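Local coordinates for Blr6230 protein (Bradyrhizobium diazoefficiens USDA 110, PDB 5NGG) that probably hydrolyses beta-lactam antibiotics as a two-zinc subclass B3 metallo-beta-lactamase, its active site here occupied by an acetate ion, at residues N99-L104 and L239-E244; A119-G124 and P129-G134; R154-K157 and R161-L164; L169-T174 and G180-E185; L198-G203 and R224-K229. All blocks are in the same frame, centred on the assembly; numbering follows the deposited sequence. Where two conformers were deposited one is given.

The five contacts illustrate how one two-sheet hydrolase fold changes its chemistry with place in the fold. Contact 1 is the buried centre, where loops from both halves bring histidines to two zinc ions. Contact 2 is purely apolar and packs a helix on the larger sheet. Contact 3, partly buried, spans the rims of the two sheets with an arginine and water. Contacts 4 and 5 share the smaller sheet and are joined by the C181–C201 disulfide; both also reach a third zinc ion, bound by H172, K229 and E158. Contact 4 is the richest in hydrogen bonds, whereas contact 5 meets through ring edges. Contacts 2 and 3 use neighbouring strands of the larger sheet.

Contact 1. Residues N99-L104 and L239-E244; sequences NTHAHL and LGPHPE. With ZN (zinc ion), chain D; ZN (zinc ion), chain C.
The dinuclear zinc site of a metallo-beta-lactamase joins the loop carrying the HxHxDH motif (H101, H103, D105, H106) to the loop carrying H242, and here the direct touch falls to P241, which packs against T100 and H101. P241 CB stands 3.9 Å from T100 OG1, while P241 CG comes within 4.2 Å of H101 CE1, at the edge of the imidazole. The H101 ring reaches that position because CG lies between the backbone N and the carbonyl carbon (chi1 76°). T100 OG1 is hydrogen-bonded to D70, and H101 ND1 makes a second-shell bond to the carbonyl of C201, which, with the zinc bond at NE2, helps fix the rotation of the ring. N99 ND2 donates to H101 O at 2.9 Å, from above the carbonyl plane. One zinc ion is bound by H101 NE2 at 2.1 Å and by H103 ND1, also at 2.1 Å, with H177 completing the protein ligands. H242 NE2 binds the other at 2.1 Å, with D105, H106 and an oxygen of the bound acetate. A single water bridges the pair, its O 1.9 Å from the first zinc ion and 2.1 Å from the second, consistent with the nucleophile expected in this family. Residues 99-104 lead from strand 94-98 into helix 104-107, and residues 239-244 run from strand 237-239 toward helix 248-253, on which P243 rests.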
# COMPACT_ATOMS: atom_id res chain seq x y z
N ASN A 99 -3.33 -6.60 2.05
CA ASN A 99 -2.70 -5.42 2.64
C ASN A 99 -1.28 -5.29 2.14
O ASN A 99 -0.54 -6.28 2.07
CB ASN A 99 -2.71 -5.57 4.16
CG ASN A 99 -2.26 -4.32 4.96
OD1 ASN A 99 -1.68 -4.49 6.04
ND2 ASN A 99 -2.58 -3.11 4.53
N THR A 100 -0.88 -4.05 1.86
CA THR A 100 0.54 -3.72 1.64
C THR A 100 1.25 -3.60 2.99
O THR A 100 2.26 -4.25 3.24
CB THR A 100 0.72 -2.40 0.86
OG1 THR A 100 -0.05 -1.36 1.48
CG2 THR A 100 0.38 -2.59 -0.61
N HIS A 101 0.74 -2.76 3.88
CA HIS A 101 1.36 -2.64 5.21
C HIS A 101 0.36 -2.10 6.22
O HIS A 101 -0.60 -1.42 5.89
CB HIS A 101 2.64 -1.80 5.18
CG HIS A 101 2.40 -0.33 5.07
ND1 HIS A 101 2.41 0.36 3.87
CD2 HIS A 101 2.21 0.60 6.03
CE1 HIS A 101 2.19 1.65 4.10
NE2 HIS A 101 2.04 1.82 5.41
N ALA A 102 0.63 -2.42 7.48
CA ALA A 102 -0.37 -2.30 8.54
C ALA A 102 -0.28 -0.98 9.31
O ALA A 102 -0.00 -0.97 10.50
CB ALA A 102 -0.23 -3.48 9.47
N HIS A 103 -0.55 0.14 8.64
CA HIS A 103 -0.76 1.45 9.26
C HIS A 103 -2.18 1.91 9.00
O HIS A 103 -2.78 1.53 7.99
CB HIS A 103 0.20 2.50 8.69
CG HIS A 103 1.62 2.29 9.07
ND1 HIS A 103 2.64 2.84 8.33
CD2 HIS A 103 2.20 1.64 10.11
CE1 HIS A 103 3.79 2.53 8.91
NE2 HIS A 103 3.55 1.80 9.98
N LEU A 104 -2.71 2.72 9.91
CA LEU A 104 -4.13 3.09 9.90
C LEU A 104 -4.62 3.74 8.61
O LEU A 104 -5.79 3.65 8.31
CB LEU A 104 -4.49 4.00 11.07
CG LEU A 104 -4.21 5.49 10.98
CD1 LEU A 104 -4.97 6.24 12.07
CD2 LEU A 104 -2.73 5.77 11.07
N LEU A 239 2.82 0.69 -8.87
CA LEU A 239 1.71 1.22 -8.09
C LEU A 239 2.17 1.27 -6.64
O LEU A 239 3.22 0.77 -6.26
CB LEU A 239 0.45 0.36 -8.27
CG LEU A 239 -0.06 0.21 -9.70
CD1 LEU A 239 -1.26 -0.71 -9.78
CD2 LEU A 239 -0.41 1.55 -10.28
N GLY A 240 1.36 1.86 -5.78
CA GLY A 240 1.70 1.98 -4.38
C GLY A 240 0.53 2.46 -3.56
O GLY A 240 -0.54 2.75 -4.09
N PRO A 241 0.72 2.58 -2.23
CA PRO A 241 -0.42 2.85 -1.35
C PRO A 241 -0.75 4.33 -1.18
O PRO A 241 -1.75 4.66 -0.55
CB PRO A 241 -0.03 2.18 -0.05
CG PRO A 241 1.43 2.17 -0.04
CD PRO A 241 1.92 2.18 -1.47
N HIS A 242 0.06 5.21 -1.79
CA HIS A 242 -0.23 6.63 -1.92
C HIS A 242 0.02 6.98 -3.38
O HIS A 242 1.00 6.50 -3.97
CB HIS A 242 0.65 7.47 -0.99
CG HIS A 242 0.39 7.24 0.46
ND1 HIS A 242 -0.67 7.81 1.14
CD2 HIS A 242 1.04 6.50 1.37
CE1 HIS A 242 -0.64 7.41 2.41
NE2 HIS A 242 0.39 6.61 2.57
N PRO A 243 -0.83 7.84 -3.97
CA PRO A 243 -0.66 8.14 -5.40
C PRO A 243 0.66 8.82 -5.77
O PRO A 243 1.12 8.69 -6.89
CB PRO A 243 -1.92 8.96 -5.74
CG PRO A 243 -2.50 9.38 -4.44
CD PRO A 243 -2.04 8.44 -3.40
N GLU A 244 1.24 9.51 -4.79
CA GLU A 244 2.53 10.16 -4.93
C GLU A 244 3.67 9.20 -5.27
O GLU A 244 4.63 9.60 -5.94
CB GLU A 244 2.84 10.93 -3.64
CG GLU A 244 1.90 12.11 -3.44
CD GLU A 244 0.67 11.81 -2.59
OE1 GLU A 244 0.22 10.65 -2.42
OE2 GLU A 244 0.11 12.80 -2.06
ZN ZN D . 2.57 3.56 6.39
ZN ZN C . 0.63 5.38 4.27
O HOH W 1 1.41 4.98 6.13

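Contact 2. Residues A119-G124 and P129-G134; sequences AQLVAG and PLLEGG
L131 meets A123 and L121 by a single branch, and following its side chain outward shows how one leucine can seat a short helix on a sheet. The bond from CA to CB already points at the strand, the two backbones being nearest at A123 and L131, whose CA atoms are 8.7 Å apart. From CB the chain turns so that CG is anti to the carbonyl carbon and beside the backbone N (chi1 -69°). At CG it brushes the methyl of A102. Beyond it, CD2 lies against the 99-104 loop beside N99, while CD1 continues the extended line of the chain (chi2 162°) down to the strand, where L131 CD1 presses on A123 CB at 3.4 Å, closer than carbon atoms usually pack. The small alanine thus lets the methyl come right up to the strand. On its flank L121 adds a looser touch, its CD2 4.5 Å from L131 CD1. F110 of helix 110-117 packs on both leucines, and V152 also meets L131. The contact is entirely apolar, in keeping with its burial. This is the helix-on-sheet packing of a beta-alpha-beta unit, made of strand 120-124, helix 128-133 and the parallel strand 154-156.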
# COMPACT_ATOMS: atom_id res chain seq x y z
N ALA A 119 -15.13 -11.59 3.58
CA ALA A 119 -13.86 -11.78 2.88
C ALA A 119 -12.76 -12.23 3.83
O ALA A 119 -12.85 -12.05 5.03
CB ALA A 119 -13.46 -10.49 2.21
N GLN A 120 -11.73 -12.85 3.26
CA GLN A 120 -10.52 -13.21 4.00
C GLN A 120 -9.45 -12.14 3.82
O GLN A 120 -9.31 -11.60 2.75
CB GLN A 120 -10.00 -14.56 3.51
CG GLN A 120 -10.90 -15.73 3.87
CD GLN A 120 -10.42 -17.02 3.25
OE1 GLN A 120 -10.43 -17.18 2.03
NE2 GLN A 120 -10.00 -17.96 4.09
N LEU A 121 -8.72 -11.86 4.89
CA LEU A 121 -7.64 -10.88 4.90
C LEU A 121 -6.30 -11.62 4.81
O LEU A 121 -6.02 -12.54 5.60
CB LEU A 121 -7.68 -10.02 6.16
CG LEU A 121 -6.49 -9.05 6.38
CD1 LEU A 121 -6.37 -8.00 5.28
CD2 LEU A 121 -6.57 -8.37 7.76
N VAL A 122 -5.48 -11.16 3.86
CA VAL A 122 -4.14 -11.71 3.61
C VAL A 122 -3.10 -10.60 3.80
O VAL A 122 -3.26 -9.52 3.23
CB VAL A 122 -4.07 -12.23 2.17
CG1 VAL A 122 -2.73 -12.92 1.93
CG2 VAL A 122 -5.22 -13.17 1.90
N ALA A 123 -2.06 -10.86 4.58
CA ALA A 123 -1.07 -9.85 4.92
C ALA A 123 0.25 -10.51 5.28
O ALA A 123 0.31 -11.69 5.65
CB ALA A 123 -1.57 -8.97 6.07
N GLY A 124 1.32 -9.71 5.22
CA GLY A 124 2.64 -10.16 5.60
C GLY A 124 2.67 -10.64 7.04
O GLY A 124 2.18 -9.97 7.96
N PRO A 129 0.78 -9.05 14.02
CA PRO A 129 0.48 -8.51 15.36
C PRO A 129 -0.07 -7.08 15.34
O PRO A 129 -0.88 -6.72 16.19
CB PRO A 129 1.83 -8.55 16.09
CG PRO A 129 2.66 -9.52 15.33
CD PRO A 129 2.18 -9.51 13.92
N LEU A 130 0.38 -6.29 14.36
CA LEU A 130 -0.08 -4.90 14.20
C LEU A 130 -1.55 -4.87 13.79
O LEU A 130 -2.36 -4.12 14.33
CB LEU A 130 0.76 -4.17 13.15
CG LEU A 130 2.14 -3.64 13.52
CD1 LEU A 130 3.09 -4.72 14.01
CD2 LEU A 130 2.73 -2.93 12.31
N LEU A 131 -1.90 -5.68 12.79
CA LEU A 131 -3.28 -5.77 12.32
C LEU A 131 -4.21 -6.27 13.42
O LEU A 131 -5.31 -5.73 13.59
CB LEU A 131 -3.36 -6.69 11.10
CG LEU A 131 -2.70 -6.11 9.85
CD1 LEU A 131 -2.40 -7.19 8.83
CD2 LEU A 131 -3.58 -5.04 9.25
N GLU A 132 -3.77 -7.30 14.12
CA GLU A 132 -4.61 -7.94 15.13
C GLU A 132 -4.70 -7.12 16.40
O GLU A 132 -5.64 -7.30 17.17
CB GLU A 132 -4.15 -9.37 15.37
CG GLU A 132 -4.32 -10.21 14.10
CD GLU A 132 -4.41 -11.71 14.28
OE1 GLU A 132 -4.08 -12.22 15.37
OE2 GLU A 132 -4.78 -12.36 13.28
N GLY A 133 -3.77 -6.20 16.62
CA GLY A 133 -3.81 -5.31 17.78
C GLY A 133 -4.37 -3.93 17.49
O GLY A 133 -4.80 -3.24 18.39
N GLY A 134 -4.33 -3.50 16.23
CA GLY A 134 -4.82 -2.17 15.86
C GLY A 134 -3.97 -1.02 16.38
O GLY A 134 -4.52 0.02 16.76

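Contact 3. Residues R154-K157 and R161-L164; sequences RAVK and RVTL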
# COMPACT_ATOMS: atom_id res chain seq x y z
N ARG A 154 -4.68 -15.34 6.38
CA ARG A 154 -3.50 -15.96 5.79
C ARG A 154 -2.33 -14.99 5.93
O ARG A 154 -2.40 -13.85 5.44
CB ARG A 154 -3.72 -16.30 4.32
CG ARG A 154 -2.52 -17.00 3.71
CD ARG A 154 -2.82 -17.42 2.31
NE ARG A 154 -1.62 -17.88 1.63
CZ ARG A 154 -1.52 -18.13 0.33
NH1 ARG A 154 -2.57 -17.97 -0.47
NH2 ARG A 154 -0.36 -18.53 -0.17
N ALA A 155 -1.26 -15.46 6.58
CA ALA A 155 -0.04 -14.71 6.78
C ALA A 155 0.95 -15.15 5.70
O ALA A 155 1.22 -16.33 5.58
CB ALA A 155 0.52 -14.96 8.18
N VAL A 156 1.48 -14.21 4.92
CA VAL A 156 2.36 -14.54 3.79
C VAL A 156 3.81 -14.16 4.03
O VAL A 156 4.10 -13.25 4.80
CB VAL A 156 1.86 -13.96 2.44
CG1 VAL A 156 0.53 -14.57 2.05
CG2 VAL A 156 1.82 -12.45 2.48
N LYS A 157 4.70 -14.87 3.32
CA LYS A 157 6.12 -14.56 3.25
C LYS A 157 6.55 -14.50 1.79
O LYS A 157 5.76 -14.76 0.88
CB LYS A 157 6.94 -15.59 4.03
CG LYS A 157 6.70 -15.53 5.53
CD LYS A 157 7.73 -16.34 6.29
N ARG A 161 1.93 -17.31 -3.15
CA ARG A 161 0.98 -17.00 -4.23
C ARG A 161 -0.45 -17.01 -3.68
O ARG A 161 -0.84 -17.93 -2.94
CB ARG A 161 1.13 -17.99 -5.39
CG ARG A 161 2.46 -17.87 -6.15
CD ARG A 161 2.83 -19.15 -6.90
NE ARG A 161 1.79 -19.59 -7.84
CZ ARG A 161 1.69 -19.23 -9.12
NH1 ARG A 161 0.69 -19.72 -9.86
NH2 ARG A 161 2.56 -18.40 -9.69
N VAL A 162 -1.22 -16.00 -4.06
CA VAL A 162 -2.60 -15.84 -3.64
C VAL A 162 -3.47 -15.77 -4.89
O VAL A 162 -3.23 -14.92 -5.75
CB VAL A 162 -2.74 -14.55 -2.80
CG1 VAL A 162 -4.18 -14.33 -2.40
CG2 VAL A 162 -1.86 -14.62 -1.56
N THR A 163 -4.47 -16.65 -5.00
CA THR A 163 -5.30 -16.77 -6.20
C THR A 163 -6.78 -16.57 -5.87
O THR A 163 -7.27 -17.13 -4.89
CB THR A 163 -5.08 -18.15 -6.85
OG1 THR A 163 -3.72 -18.27 -7.25
CG2 THR A 163 -5.95 -18.35 -8.09
N LEU A 164 -7.47 -15.76 -6.68
CA LEU A 164 -8.94 -15.74 -6.72
C LEU A 164 -9.36 -15.89 -8.17
O LEU A 164 -9.01 -15.06 -9.02
CB LEU A 164 -9.51 -14.44 -6.14
CG LEU A 164 -11.05 -14.33 -6.12
CD1 LEU A 164 -11.71 -15.36 -5.20
CD2 LEU A 164 -11.51 -12.93 -5.74
O HOH W 2 -4.50 -18.69 -2.96
O HOH W 3 1.85 -19.94 -2.08
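R154 opens the first segment by reaching across to the backbone of R161 and the side chain of V162. Its CG is anti to the backbone N (chi1 -177°) and the chain stays extended to NE, which carries the guanidinium to the opposing strand. There both terminal nitrogens converge on one acceptor: R154 NH2 donates to R161 O at 2.9 Å (N-H...O 140°), and R154 NH1 adds a weak bond to the same R161 O at 3.0 Å. The NH2 donor stands above the carbonyl plane rather than within it. V162 CG2 lies over one face of the guanidinium, 3.6 Å from R154 NH1, so the flat group is bonded at its edge and touched over one face by a methyl. Two waters extend the grip along the strand. One accepts from T163 N, its O at 2.9 Å, and weakly from R154 NH1; the other accepts from R161 N, its O at 2.8 Å, and weakly from R154 NH2, so backbone N-H groups on either side of the gripped carbonyl are served. After A155, V156 turns its side chain inward again, and its CG1 meets V162 CG2 at 4.3 Å, with V122 and A171 packing nearby. K157 then leaves the strand, its N bonded to D160 OD2. The two strands are not sheet partners and run 137° apart in direction. Strand 154-156 ends the larger sheet and strand 161-164 the smaller, so the arginine bridges the rims of the two sheets of the alpha-beta/beta-alpha sandwich that defines this superfamily.

Contact 4. Residues L169-T174 and G180-E185; sequences LTAHAT and GCTSWE. With ZN (zinc ion), chain E.
A171 and W184 mark the tightly packed side of this pair of strands. The A171 methyl sits over the indole face in a CH-pi contact, 28° off the normal of the six-membered ring, with A171 CB 3.7 Å from W184 CZ3. L169 CB adds a touch at 3.9 Å from W184 CE3, and the indole nitrogen is bonded to N99 O. The other face bears T170, H172, S183 and E185. At its buried end T174 OG1 and S183 OG share a hydrogen bond of 2.8 Å; around T170, H172 and E185 it is partly exposed. Here H172 NE2 donates to E185 OE1 at 2.7 Å, meeting the oxygen on its anti side, the ring and carboxylate planes 31° apart. E185 reaches the ring because its chain is fully extended (chi1 -179°). The bond probably helps to orient the imidazole of H172, whose ND1 binds a zinc ion at 2.0 Å, which E158 and K229 also bind. A water links T170 OG1, 2.8 Å away, to E185 O. Between the faces, paired backbone bonds join T170 with E185 and H172 with S183: the antiparallel register of a beta hairpin, strands 167-173 and 182-190, in the smaller sheet.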
# COMPACT_ATOMS: atom_id res chain seq x y z
N LEU A 169 -1.67 -13.24 -7.43
CA LEU A 169 -0.66 -12.27 -7.01
C LEU A 169 0.42 -13.01 -6.23
O LEU A 169 0.13 -14.00 -5.53
CB LEU A 169 -1.25 -11.16 -6.14
CG LEU A 169 -2.31 -10.29 -6.83
CD1 LEU A 169 -3.74 -10.75 -6.52
CD2 LEU A 169 -2.14 -8.83 -6.46
N THR A 170 1.65 -12.51 -6.34
CA THR A 170 2.80 -13.05 -5.64
C THR A 170 3.28 -12.04 -4.60
O THR A 170 3.48 -10.86 -4.91
CB THR A 170 3.94 -13.38 -6.61
OG1 THR A 170 3.47 -14.33 -7.56
CG2 THR A 170 5.15 -13.97 -5.89
N ALA A 171 3.43 -12.49 -3.35
CA ALA A 171 3.95 -11.67 -2.26
C ALA A 171 5.45 -11.52 -2.35
O ALA A 171 6.17 -12.52 -2.51
CB ALA A 171 3.57 -12.30 -0.93
N HIS A 172 5.92 -10.30 -2.14
CA HIS A 172 7.34 -10.03 -1.94
C HIS A 172 7.55 -9.34 -0.60
O HIS A 172 6.90 -8.35 -0.31
CB HIS A 172 7.89 -9.15 -3.04
CG HIS A 172 7.88 -9.78 -4.38
ND1 HIS A 172 8.90 -10.57 -4.84
CD2 HIS A 172 6.94 -9.75 -5.34
CE1 HIS A 172 8.61 -10.99 -6.06
NE2 HIS A 172 7.43 -10.50 -6.39
N ALA A 173 8.49 -9.85 0.20
CA ALA A 173 8.78 -9.25 1.49
C ALA A 173 9.67 -8.05 1.27
O ALA A 173 10.81 -8.18 0.82
CB ALA A 173 9.44 -10.26 2.41
N THR A 174 9.13 -6.86 1.56
CA THR A 174 9.83 -5.60 1.37
C THR A 174 9.71 -4.78 2.66
O THR A 174 9.18 -3.66 2.64
CB THR A 174 9.27 -4.83 0.15
OG1 THR A 174 7.84 -4.80 0.22
CG2 THR A 174 9.64 -5.50 -1.15
N GLY A 180 6.23 -6.10 8.35
CA GLY A 180 5.59 -7.05 7.44
C GLY A 180 5.17 -6.47 6.10
O GLY A 180 4.38 -7.10 5.40
N CYS A 181 5.74 -5.33 5.73
CA CYS A 181 5.42 -4.63 4.48
C CYS A 181 5.60 -5.61 3.29
O CYS A 181 6.70 -6.20 3.15
CB CYS A 181 6.39 -3.44 4.38
SG CYS A 181 5.90 -1.94 3.49
N THR A 182 4.53 -5.78 2.52
CA THR A 182 4.48 -6.76 1.44
C THR A 182 4.11 -6.05 0.15
O THR A 182 3.07 -5.39 0.06
CB THR A 182 3.44 -7.85 1.76
OG1 THR A 182 3.80 -8.48 3.00
CG2 THR A 182 3.38 -8.91 0.66
N SER A 183 4.96 -6.20 -0.85
CA SER A 183 4.71 -5.71 -2.19
C SER A 183 4.15 -6.85 -3.03
O SER A 183 4.66 -7.95 -3.00
CB SER A 183 6.00 -5.17 -2.81
OG SER A 183 6.48 -4.04 -2.07
N TRP A 184 3.07 -6.58 -3.76
CA TRP A 184 2.34 -7.63 -4.46
C TRP A 184 2.51 -7.53 -5.98
O TRP A 184 2.25 -6.47 -6.55
CB TRP A 184 0.85 -7.50 -4.12
CG TRP A 184 0.50 -7.80 -2.70
CD1 TRP A 184 0.32 -6.91 -1.67
CD2 TRP A 184 0.30 -9.09 -2.14
NE1 TRP A 184 0.00 -7.57 -0.53
CE2 TRP A 184 -0.03 -8.92 -0.79
CE3 TRP A 184 0.34 -10.39 -2.67
CZ2 TRP A 184 -0.34 -10.00 0.05
CZ3 TRP A 184 0.07 -11.44 -1.85
CH2 TRP A 184 -0.29 -11.25 -0.51
N GLU A 185 2.94 -8.62 -6.60
CA GLU A 185 3.18 -8.65 -8.04
C GLU A 185 2.06 -9.40 -8.76
O GLU A 185 1.61 -10.45 -8.32
CB GLU A 185 4.51 -9.33 -8.31
CG GLU A 185 4.90 -9.39 -9.77
CD GLU A 185 6.24 -10.06 -10.01
OE1 GLU A 185 6.88 -10.58 -9.04
OE2 GLU A 185 6.65 -10.09 -11.20
ZN ZN E . 10.71 -11.09 -4.05
O HOH W 4 1.79 -13.41 -9.61

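Contact 5. Residues L198-G203 and R224-K229; sequences LFFCSG and RATFAK. With ZN (zinc ion), chain E; ACT (acetate ion), chain F.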
# COMPACT_ATOMS: atom_id res chain seq x y z
N LEU A 198 3.63 -4.07 -9.91
CA LEU A 198 3.94 -4.19 -8.49
C LEU A 198 3.14 -3.18 -7.72
O LEU A 198 3.30 -1.97 -7.91
CB LEU A 198 5.43 -3.99 -8.20
CG LEU A 198 5.88 -4.38 -6.79
CD1 LEU A 198 5.85 -5.89 -6.62
CD2 LEU A 198 7.25 -3.81 -6.47
N PHE A 199 2.33 -3.67 -6.77
CA PHE A 199 1.77 -2.82 -5.72
C PHE A 199 2.87 -2.73 -4.65
O PHE A 199 2.97 -3.57 -3.76
CB PHE A 199 0.50 -3.43 -5.14
CG PHE A 199 -0.62 -3.60 -6.14
CD1 PHE A 199 -0.75 -4.77 -6.90
CD2 PHE A 199 -1.59 -2.62 -6.28
CE1 PHE A 199 -1.82 -4.92 -7.77
CE2 PHE A 199 -2.64 -2.77 -7.16
CZ PHE A 199 -2.75 -3.92 -7.91
N PHE A 200 3.74 -1.72 -4.79
CA PHE A 200 4.85 -1.52 -3.88
C PHE A 200 4.28 -1.09 -2.53
O PHE A 200 3.34 -0.32 -2.47
CB PHE A 200 5.80 -0.47 -4.47
CG PHE A 200 6.98 -0.15 -3.59
CD1 PHE A 200 7.90 -1.13 -3.29
CD2 PHE A 200 7.17 1.14 -3.06
CE1 PHE A 200 9.00 -0.87 -2.48
CE2 PHE A 200 8.24 1.40 -2.22
CZ PHE A 200 9.17 0.40 -1.94
N CYS A 201 4.87 -1.59 -1.44
CA CYS A 201 4.24 -1.41 -0.14
C CYS A 201 4.45 -0.09 0.54
O CYS A 201 3.72 0.17 1.49
CB CYS A 201 4.63 -2.55 0.80
SG CYS A 201 6.28 -2.44 1.47
N SER A 202 5.46 0.66 0.12
CA SER A 202 5.99 1.92 0.74
C SER A 202 7.40 1.70 1.23
O SER A 202 7.65 0.71 1.92
CB SER A 202 5.23 2.49 1.94
OG SER A 202 5.98 3.61 2.41
N GLY A 203 8.27 2.68 0.96
CA GLY A 203 9.62 2.70 1.52
C GLY A 203 10.01 4.03 2.15
O GLY A 203 11.20 4.33 2.26
N ARG A 224 17.23 -0.91 3.77
CA ARG A 224 18.30 -0.99 2.75
C ARG A 224 18.22 -2.28 1.91
O ARG A 224 18.49 -2.25 0.71
CB ARG A 224 19.69 -0.76 3.37
CG ARG A 224 19.95 0.69 3.80
CD ARG A 224 21.14 0.75 4.73
NE ARG A 224 21.63 2.09 5.05
CZ ARG A 224 21.50 3.19 4.31
NH1 ARG A 224 20.88 3.17 3.15
NH2 ARG A 224 22.01 4.33 4.76
N ALA A 225 17.77 -3.38 2.51
CA ALA A 225 17.49 -4.60 1.72
C ALA A 225 16.35 -4.33 0.72
O ALA A 225 16.42 -4.70 -0.46
CB ALA A 225 17.12 -5.77 2.62
N THR A 226 15.33 -3.60 1.16
CA THR A 226 14.20 -3.28 0.30
C THR A 226 14.53 -2.34 -0.86
O THR A 226 14.08 -2.58 -1.99
CB THR A 226 13.06 -2.75 1.18
OG1 THR A 226 12.55 -3.87 1.91
CG2 THR A 226 11.95 -2.10 0.36
N PHE A 227 15.34 -1.31 -0.62
CA PHE A 227 15.71 -0.42 -1.73
C PHE A 227 16.45 -1.19 -2.83
O PHE A 227 16.21 -1.04 -4.02
CB PHE A 227 16.58 0.75 -1.29
CG PHE A 227 16.00 1.58 -0.18
CD1 PHE A 227 14.64 1.90 -0.12
CD2 PHE A 227 16.83 2.08 0.82
CE1 PHE A 227 14.15 2.68 0.93
CE2 PHE A 227 16.35 2.86 1.86
CZ PHE A 227 15.01 3.17 1.90
N ALA A 228 17.40 -2.02 -2.41
CA ALA A 228 18.17 -2.84 -3.36
C ALA A 228 17.28 -3.83 -4.11
O ALA A 228 17.39 -3.99 -5.33
CB ALA A 228 19.27 -3.59 -2.65
N LYS A 229 16.41 -4.51 -3.37
CA LYS A 229 15.48 -5.47 -3.96
C LYS A 229 14.60 -4.79 -5.02
O LYS A 229 14.45 -5.30 -6.14
CB LYS A 229 14.61 -6.10 -2.87
CG LYS A 229 13.55 -7.09 -3.33
CD LYS A 229 12.82 -7.68 -2.14
CE LYS A 229 11.65 -8.55 -2.52
NZ LYS A 229 12.08 -9.73 -3.27
ZN ZN E . 10.71 -11.09 -4.05
C ACT F . 3.49 5.87 3.61
O ACT F . 4.56 5.80 2.98
OXT ACT F . 2.65 4.94 3.57
CH3 ACT F . 3.25 7.12 4.39
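Within the beta-alpha-beta unit formed by strand 193-199, helix 219-232 and strand 237-239, F200 and G203 touch T226 and F227 where the strand has given way to an active-site loop. F200 CE1 comes to 4.3 Å from T226 CG2, which lies at the edge of the ring, near its plane. G203 O faces the rim of the other phenyl, 3.6 Å from F227 CE1 and in the ring plane, so a carbonyl oxygen meets an aromatic edge rather than a face. F200 extends to the helix because its CG is anti to the backbone N (chi1 179°), and its own ring is backed by S202 N, 3.6 Å above the plane. On the helix, T226 OG1 bonds to P175 O, and F227 packs on F280 of helix 268-291. Each segment also reaches a metal site. S202 OG donates to acetate O at 2.7 Å, an anion, probably from the crystallisation liquor, that is also hydrogen-bonded to T204 and bound to an active-site zinc ion. Along the helix, K229 NZ binds the third zinc ion at 2.1 Å, with H172 and E158. The helix of this beta-alpha-beta crossover packs on the loop that follows its first strand, beside the active site.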